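Two structures of avidin-related protein 4/5 from Gallus gallus compared at one contact. The protein binds biotin with high affinity in a pocket at one end of an eight-stranded antiparallel beta barrel, as a tetramer of the avidin family. Structure 1 is PDB 1Y55 (chain A, 1.00 Å), residues 14-19 and 31-36; structure 2 is PDB 2OF8 (chain B, 1.05 Å), residues 14-19 and 31-36. Structure 2 is superposed on structure 1 by the backbone atoms of these residues (RMSD 0.04 Å); each is numbered along its deposited sequence.

Structure 1 (1Y55); sequences LGSIMT and GTYLTA. It carries 1 engineered substitution outside these segments. With BTN (biotin), chain C.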
loop_
_atom_site.group_PDB
_atom_site.type_symbol
_atom_site.label_atom_id
_atom_site.label_comp_id
_atom_site.label_asym_id
_atom_site.label_seq_id
_atom_site.Cartn_x
_atom_site.Cartn_y
_atom_site.Cartn_z
ATOM N N LEU A 14 -4.583 15.791 -8.574
ATOM C CA LEU A 14 -3.984 15.587 -9.885
ATOM C C LEU A 14 -4.788 16.253 -10.992
ATOM O O LEU A 14 -4.363 16.231 -12.143
ATOM C CB LEU A 14 -3.850 14.088 -10.189
ATOM C CG LEU A 14 -3.046 13.262 -9.197
ATOM C CD1 LEU A 14 -3.082 11.778 -9.555
ATOM C CD2 LEU A 14 -1.628 13.755 -9.088
ATOM N N GLY A 15 -5.950 16.811 -10.664
ATOM C CA GLY A 15 -6.831 17.427 -11.634
ATOM C C GLY A 15 -7.907 16.505 -12.189
ATOM O O GLY A 15 -8.698 16.927 -13.022
ATOM N N SER A 16 -7.947 15.238 -11.770
ATOM C CA SER A 16 -8.993 14.336 -12.225
ATOM C C SER A 16 -10.347 14.792 -11.726
ATOM O O SER A 16 -10.436 15.438 -10.688
ATOM C CB SER A 16 -8.709 12.932 -11.723
ATOM O OG SER A 16 -7.460 12.490 -12.201
ATOM N N ILE A 17 -11.394 14.427 -12.456
ATOM C CA ILE A 17 -12.768 14.768 -12.104
ATOM C C ILE A 17 -13.578 13.500 -11.961
ATOM O O ILE A 17 -13.475 12.608 -12.781
ATOM C CB ILE A 17 -13.425 15.663 -13.167
ATOM C CG1 ILE A 17 -12.641 16.950 -13.322
ATOM C CG2 ILE A 17 -14.891 15.933 -12.827
ATOM C CD1 ILE A 17 -13.155 17.809 -14.448
ATOM N N MET A 18 -14.413 13.409 -10.931
ATOM C CA MET A 18 -15.391 12.338 -10.912
ATOM C C MET A 18 -16.752 12.905 -10.573
ATOM O O MET A 18 -16.896 13.902 -9.869
ATOM C CB MET A 18 -15.026 11.203 -9.995
ATOM C CG MET A 18 -14.957 11.599 -8.603
ATOM S SD MET A 18 -14.707 10.072 -7.518
ATOM C CE MET A 18 -14.796 10.858 -5.950
ATOM N N THR A 19 -17.758 12.220 -11.087
ATOM C CA THR A 19 -19.141 12.584 -10.913
ATOM C C THR A 19 -19.863 11.375 -10.357
ATOM O O THR A 19 -19.855 10.313 -10.956
ATOM C CB THR A 19 -19.752 12.979 -12.245
ATOM O OG1 THR A 19 -18.951 14.007 -12.856
ATOM C CG2 THR A 19 -21.138 13.598 -12.042
ATOM N N GLY A 31 -21.117 6.211 -10.968
ATOM C CA GLY A 31 -20.628 7.473 -11.439
ATOM C C GLY A 31 -19.659 7.296 -12.580
ATOM O O GLY A 31 -19.530 6.228 -13.174
ATOM N N THR A 32 -18.970 8.383 -12.885
ATOM C CA THR A 32 -17.938 8.391 -13.918
ATOM C C THR A 32 -16.687 9.072 -13.384
ATOM O O THR A 32 -16.736 9.881 -12.458
ATOM C CB THR A 32 -18.399 9.097 -15.191
ATOM O OG1 THR A 32 -18.659 10.472 -14.881
ATOM C CG2 THR A 32 -19.681 8.495 -15.758
ATOM N N TYR A 33 -15.570 8.720 -14.002
ATOM C CA TYR A 33 -14.262 9.188 -13.582
ATOM C C TYR A 33 -13.487 9.588 -14.834
ATOM O O TYR A 33 -13.339 8.767 -15.740
ATOM C CB TYR A 33 -13.520 8.078 -12.823
ATOM C CG TYR A 33 -12.415 8.566 -11.921
ATOM C CD1 TYR A 33 -11.183 8.965 -12.432
ATOM C CD2 TYR A 33 -12.591 8.625 -10.548
ATOM C CE1 TYR A 33 -10.160 9.412 -11.594
ATOM C CE2 TYR A 33 -11.579 9.065 -9.714
ATOM C CZ TYR A 33 -10.371 9.464 -10.236
ATOM O OH TYR A 33 -9.407 9.904 -9.362
ATOM N N LEU A 34 -13.007 10.832 -14.870
ATOM C CA LEU A 34 -12.159 11.330 -15.951
ATOM C C LEU A 34 -10.780 11.592 -15.340
ATOM O O LEU A 34 -10.569 12.585 -14.645
ATOM C CB LEU A 34 -12.740 12.595 -16.585
ATOM C CG LEU A 34 -11.994 13.079 -17.819
ATOM C CD1 LEU A 34 -12.004 12.048 -18.932
ATOM C CD2 LEU A 34 -12.586 14.387 -18.307
ATOM N N THR A 35 -9.868 10.649 -15.534
ATOM C CA THR A 35 -8.537 10.811 -14.990
ATOM C C THR A 35 -7.740 11.839 -15.784
ATOM O O THR A 35 -7.829 11.894 -17.010
ATOM C CB THR A 35 -7.786 9.482 -14.898
ATOM O OG1 THR A 35 -6.508 9.737 -14.285
ATOM C CG2 THR A 35 -7.568 8.805 -16.259
ATOM N N ALA A 36 -6.960 12.655 -15.072
ATOM C CA ALA A 36 -6.078 13.610 -15.726
ATOM C C ALA A 36 -4.812 12.947 -16.263
ATOM O O ALA A 36 -4.159 13.504 -17.157
ATOM C CB ALA A 36 -5.701 14.714 -14.764
HETATM C C11 BTN C . -4.504 3.556 -16.766
HETATM O O11 BTN C . -3.367 4.304 -16.643
HETATM O O12 BTN C . -4.546 2.513 -17.533
HETATM C C10 BTN C . -5.730 3.902 -16.043
HETATM C C9 BTN C . -5.740 5.271 -15.408
HETATM C C8 BTN C . -5.150 5.260 -14.000
HETATM C C7 BTN C . -5.189 6.657 -13.371
HETATM C C2 BTN C . -4.775 6.668 -11.873
HETATM S S1 BTN C . -5.935 5.922 -10.764
HETATM C C6 BTN C . -4.952 6.545 -9.387
HETATM C C5 BTN C . -4.557 7.966 -9.783
HETATM N N1 BTN C . -5.556 8.958 -9.430
HETATM C C3 BTN C . -6.066 9.519 -10.513
HETATM O O3 BTN C . -7.002 10.452 -10.472
HETATM N N2 BTN C . -5.529 9.042 -11.619
HETATM C C4 BTN C . -4.492 8.069 -11.316
HETATM O O HOH W 1 -16.918 12.695 -14.207
#
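S16 OG lies anti to its own carbonyl carbon (chi1 -59°), and Y33 CG is anti to the backbone N (chi1 -159°), which turns both hydroxyls to one oxygen, the ureido oxygen of biotin. S16 OG donates to BTN O3 at 2.7 Å. Y33 OH donates to BTN O3 at 2.7 Å, with O3 in the plane of the ring at its edge. S16 OG also accepts A36 N at 2.9 Å in a nearly straight bond. T35 OG1 takes the N-H of BTN N2 at 2.9 Å and has a further partner in V37 O. L14 CD1 touches BTN N1. The site lies where the antiparallel hairpin of strands 17-20 and 28-34 opens into loops, and N12 and N116 add bonds to the ligand. Deeper in the barrel M18 SD makes an oblique Met-aromatic contact with Y33, 5.0 Å from the ring centroid. On the other sheet face a water joins T19 OG1 and T32 OG1, while K9 also bonds T19 OG1.

What differs
The bonds to the ligand head are kept. S16(A) OG and Y33(A) OH each donate to BTN O3 at 2.7 Å, and S16(B) OG and Y33(B) OH each donate to BNI O3 at 2.7 Å. N2 of BTN gives its N-H to T35(A) OG1, and N2 of BNI to T35(B) OG1, both at 2.9 Å. The bond from A36(A) N to S16(A) OG recurs between A36(B) and S16(B). So do the strand bonds of I17(A) with L34(A) and of T19(A) with T32(A), in their counterparts in structure 2. The side chains of L14(A), S16(A), Y33(A) and T35(A) and their counterparts do not shift beyond the error. M18(A) keeps its place against M18(B). Water 1 and water 2 occupy the same site.

The difference lies at the far end of the ligand. BTN ends in a carboxyl group, with O11 and O12 on C11. BNI has an amide there instead: O2 and N17 sit on C1. BNI thus lacks the negative charge that the carboxylate of BTN would probably bear. Outside the segments, D39(A) is exchanged for the engineered A39(B), whose backbone N bonds the ligand, as that of D39(A) does. In BNI, N17 also carries a nitrophenyl ring, which adds bulk beyond the tail.

Structure 2 (2OF8); sequences LGSIMT and GTYLTA. It carries 2 engineered substitutions outside these segments. With BNI (5-(2-oxo-hexahydro-thieno[3,4-D]imidazol-6-yl)-pentanoic acid (4-nitro-phenyl)-amide), chain D.
S16 OG lies anti to its own carbonyl carbon (chi1 -58°), and Y33 CG is anti to the backbone N (chi1 -158°). These settings aim both hydroxyls at one acceptor, the ureido oxygen of BNI, the nitroanilide of biotin. S16 OG donates to BNI O3 at 2.7 Å. Y33 OH donates to BNI O3 at 2.7 Å, and O3 lies at the ring edge, in plane. S16 OG in turn accepts A36 N at 2.9 Å in a nearly straight bond. BNI N2 gives its N-H to T35 OG1 at 2.9 Å, and V37 O is another partner of this hydroxyl. L14 CD1 touches BNI N1. N12 and N116 add bonds to the ligand. M18 SD makes an oblique Met-aromatic contact with Y33, 5.0 Å from the ring centroid. On the other sheet face a water joins T19 OG1 to T32 OG1, and K9 also bonds T19 OG1. Past the valeryl chain, the BNI amide N17 carries the nitrophenyl ring.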
loop_
_atom_site.group_PDB
_atom_site.type_symbol
_atom_site.label_atom_id
_atom_site.label_comp_id
_atom_site.label_asym_id
_atom_site.label_seq_id
_atom_site.Cartn_x
_atom_site.Cartn_y
_atom_site.Cartn_z
ATOM N N LEU B 14 -4.626 15.789 -8.529
ATOM C CA LEU B 14 -4.016 15.575 -9.841
ATOM C C LEU B 14 -4.794 16.233 -10.980
ATOM O O LEU B 14 -4.349 16.216 -12.125
ATOM C CB LEU B 14 -3.872 14.079 -10.138
ATOM C CG LEU B 14 -3.063 13.261 -9.138
ATOM C CD1 LEU B 14 -3.100 11.789 -9.503
ATOM C CD2 LEU B 14 -1.634 13.765 -9.025
ATOM N N GLY B 15 -5.953 16.797 -10.669
ATOM C CA GLY B 15 -6.816 17.409 -11.658
ATOM C C GLY B 15 -7.890 16.496 -12.213
ATOM O O GLY B 15 -8.654 16.927 -13.067
ATOM N N SER B 16 -7.958 15.245 -11.770
ATOM C CA SER B 16 -9.008 14.354 -12.230
ATOM C C SER B 16 -10.367 14.824 -11.738
ATOM O O SER B 16 -10.469 15.493 -10.715
ATOM C CB SER B 16 -8.753 12.938 -11.745
ATOM O OG SER B 16 -7.490 12.501 -12.200
ATOM N N ILE B 17 -11.409 14.447 -12.469
ATOM C CA ILE B 17 -12.789 14.790 -12.132
ATOM C C ILE B 17 -13.598 13.526 -12.000
ATOM O O ILE B 17 -13.500 12.632 -12.828
ATOM C CB ILE B 17 -13.445 15.680 -13.217
ATOM C CG1 ILE B 17 -12.645 16.954 -13.408
ATOM C CG2 ILE B 17 -14.909 16.005 -12.849
ATOM C CD1 ILE B 17 -13.155 17.806 -14.540
ATOM N N MET B 18 -14.415 13.440 -10.966
ATOM C CA MET B 18 -15.398 12.370 -10.939
ATOM C C MET B 18 -16.757 12.904 -10.553
ATOM O O MET B 18 -16.899 13.894 -9.841
ATOM C CB MET B 18 -14.985 11.206 -10.060
ATOM C CG MET B 18 -14.955 11.529 -8.625
ATOM S SD MET B 18 -14.800 9.998 -7.542
ATOM C CE MET B 18 -14.893 10.824 -5.998
ATOM N N THR B 19 -17.757 12.211 -11.063
ATOM C CA THR B 19 -19.146 12.552 -10.859
ATOM C C THR B 19 -19.830 11.339 -10.258
ATOM O O THR B 19 -19.789 10.255 -10.834
ATOM C CB THR B 19 -19.803 12.898 -12.199
ATOM O OG1 THR B 19 -19.067 13.947 -12.841
ATOM C CG2 THR B 19 -21.205 13.477 -12.004
ATOM N N GLY B 31 -21.139 6.211 -11.013
ATOM C CA GLY B 31 -20.612 7.480 -11.439
ATOM C C GLY B 31 -19.657 7.313 -12.588
ATOM O O GLY B 31 -19.544 6.251 -13.187
ATOM N N THR B 32 -18.964 8.397 -12.901
ATOM C CA THR B 32 -17.936 8.391 -13.923
ATOM C C THR B 32 -16.689 9.067 -13.394
ATOM O O THR B 32 -16.731 9.866 -12.463
ATOM C CB THR B 32 -18.400 9.124 -15.190
ATOM O OG1 THR B 32 -18.668 10.492 -14.871
ATOM C CG2 THR B 32 -19.713 8.550 -15.731
ATOM N N TYR B 33 -15.575 8.734 -14.023
ATOM C CA TYR B 33 -14.266 9.196 -13.598
ATOM C C TYR B 33 -13.488 9.586 -14.846
ATOM O O TYR B 33 -13.327 8.771 -15.750
ATOM C CB TYR B 33 -13.531 8.085 -12.833
ATOM C CG TYR B 33 -12.429 8.578 -11.923
ATOM C CD1 TYR B 33 -11.200 8.986 -12.433
ATOM C CD2 TYR B 33 -12.606 8.631 -10.551
ATOM C CE1 TYR B 33 -10.185 9.440 -11.588
ATOM C CE2 TYR B 33 -11.605 9.081 -9.705
ATOM C CZ TYR B 33 -10.402 9.489 -10.218
ATOM O OH TYR B 33 -9.432 9.925 -9.348
ATOM N N LEU B 34 -13.009 10.826 -14.887
ATOM C CA LEU B 34 -12.150 11.324 -15.952
ATOM C C LEU B 34 -10.779 11.578 -15.334
ATOM O O LEU B 34 -10.573 12.571 -14.634
ATOM C CB LEU B 34 -12.717 12.600 -16.576
ATOM C CG LEU B 34 -11.972 13.065 -17.831
ATOM C CD1 LEU B 34 -12.038 12.043 -18.941
ATOM C CD2 LEU B 34 -12.536 14.400 -18.311
ATOM N N THR B 35 -9.864 10.640 -15.527
ATOM C CA THR B 35 -8.529 10.806 -14.987
ATOM C C THR B 35 -7.733 11.829 -15.788
ATOM O O THR B 35 -7.817 11.877 -17.012
ATOM C CB THR B 35 -7.774 9.471 -14.883
ATOM O OG1 THR B 35 -6.486 9.726 -14.297
ATOM C CG2 THR B 35 -7.547 8.782 -16.247
ATOM N N ALA B 36 -6.956 12.645 -15.081
ATOM C CA ALA B 36 -6.066 13.606 -15.728
ATOM C C ALA B 36 -4.800 12.941 -16.256
ATOM O O ALA B 36 -4.140 13.504 -17.132
ATOM C CB ALA B 36 -5.701 14.728 -14.763
HETATM C C1 BNI D . -3.817 3.646 -16.152
HETATM C C10 BNI D . -5.326 3.909 -16.064
HETATM C C9 BNI D . -5.651 5.243 -15.401
HETATM C C8 BNI D . -5.195 5.273 -13.950
HETATM C C7 BNI D . -5.275 6.670 -13.369
HETATM C C2 BNI D . -4.789 6.689 -11.873
HETATM C C6 BNI D . -5.010 6.572 -9.350
HETATM C C4 BNI D . -4.539 8.112 -11.292
HETATM C C5 BNI D . -4.612 7.996 -9.757
HETATM C C3 BNI D . -6.126 9.573 -10.489
HETATM O O2 BNI D . -3.027 4.540 -16.441
HETATM O O3 BNI D . -7.019 10.459 -10.455
HETATM N N1 BNI D . -5.611 8.977 -9.414
HETATM N N2 BNI D . -5.568 9.090 -11.593
HETATM S S1 BNI D . -6.027 5.973 -10.734
HETATM N N17 BNI D . -3.346 2.437 -15.840
HETATM C C18 BNI D . -2.080 1.912 -15.868
HETATM C C20 BNI D . -1.834 0.627 -16.442
HETATM C C21 BNI D . -0.497 0.095 -16.452
HETATM C C22 BNI D . 0.604 0.871 -15.892
HETATM C C23 BNI D . 0.357 2.160 -15.320
HETATM C C24 BNI D . -0.966 2.688 -15.307
HETATM N N25 BNI D . 2.002 0.290 -15.925
HETATM O O26 BNI D . 2.215 -0.790 -16.392
HETATM O O27 BNI D . 2.935 0.891 -15.478
HETATM O O HOH W 2 -16.905 12.683 -14.199
#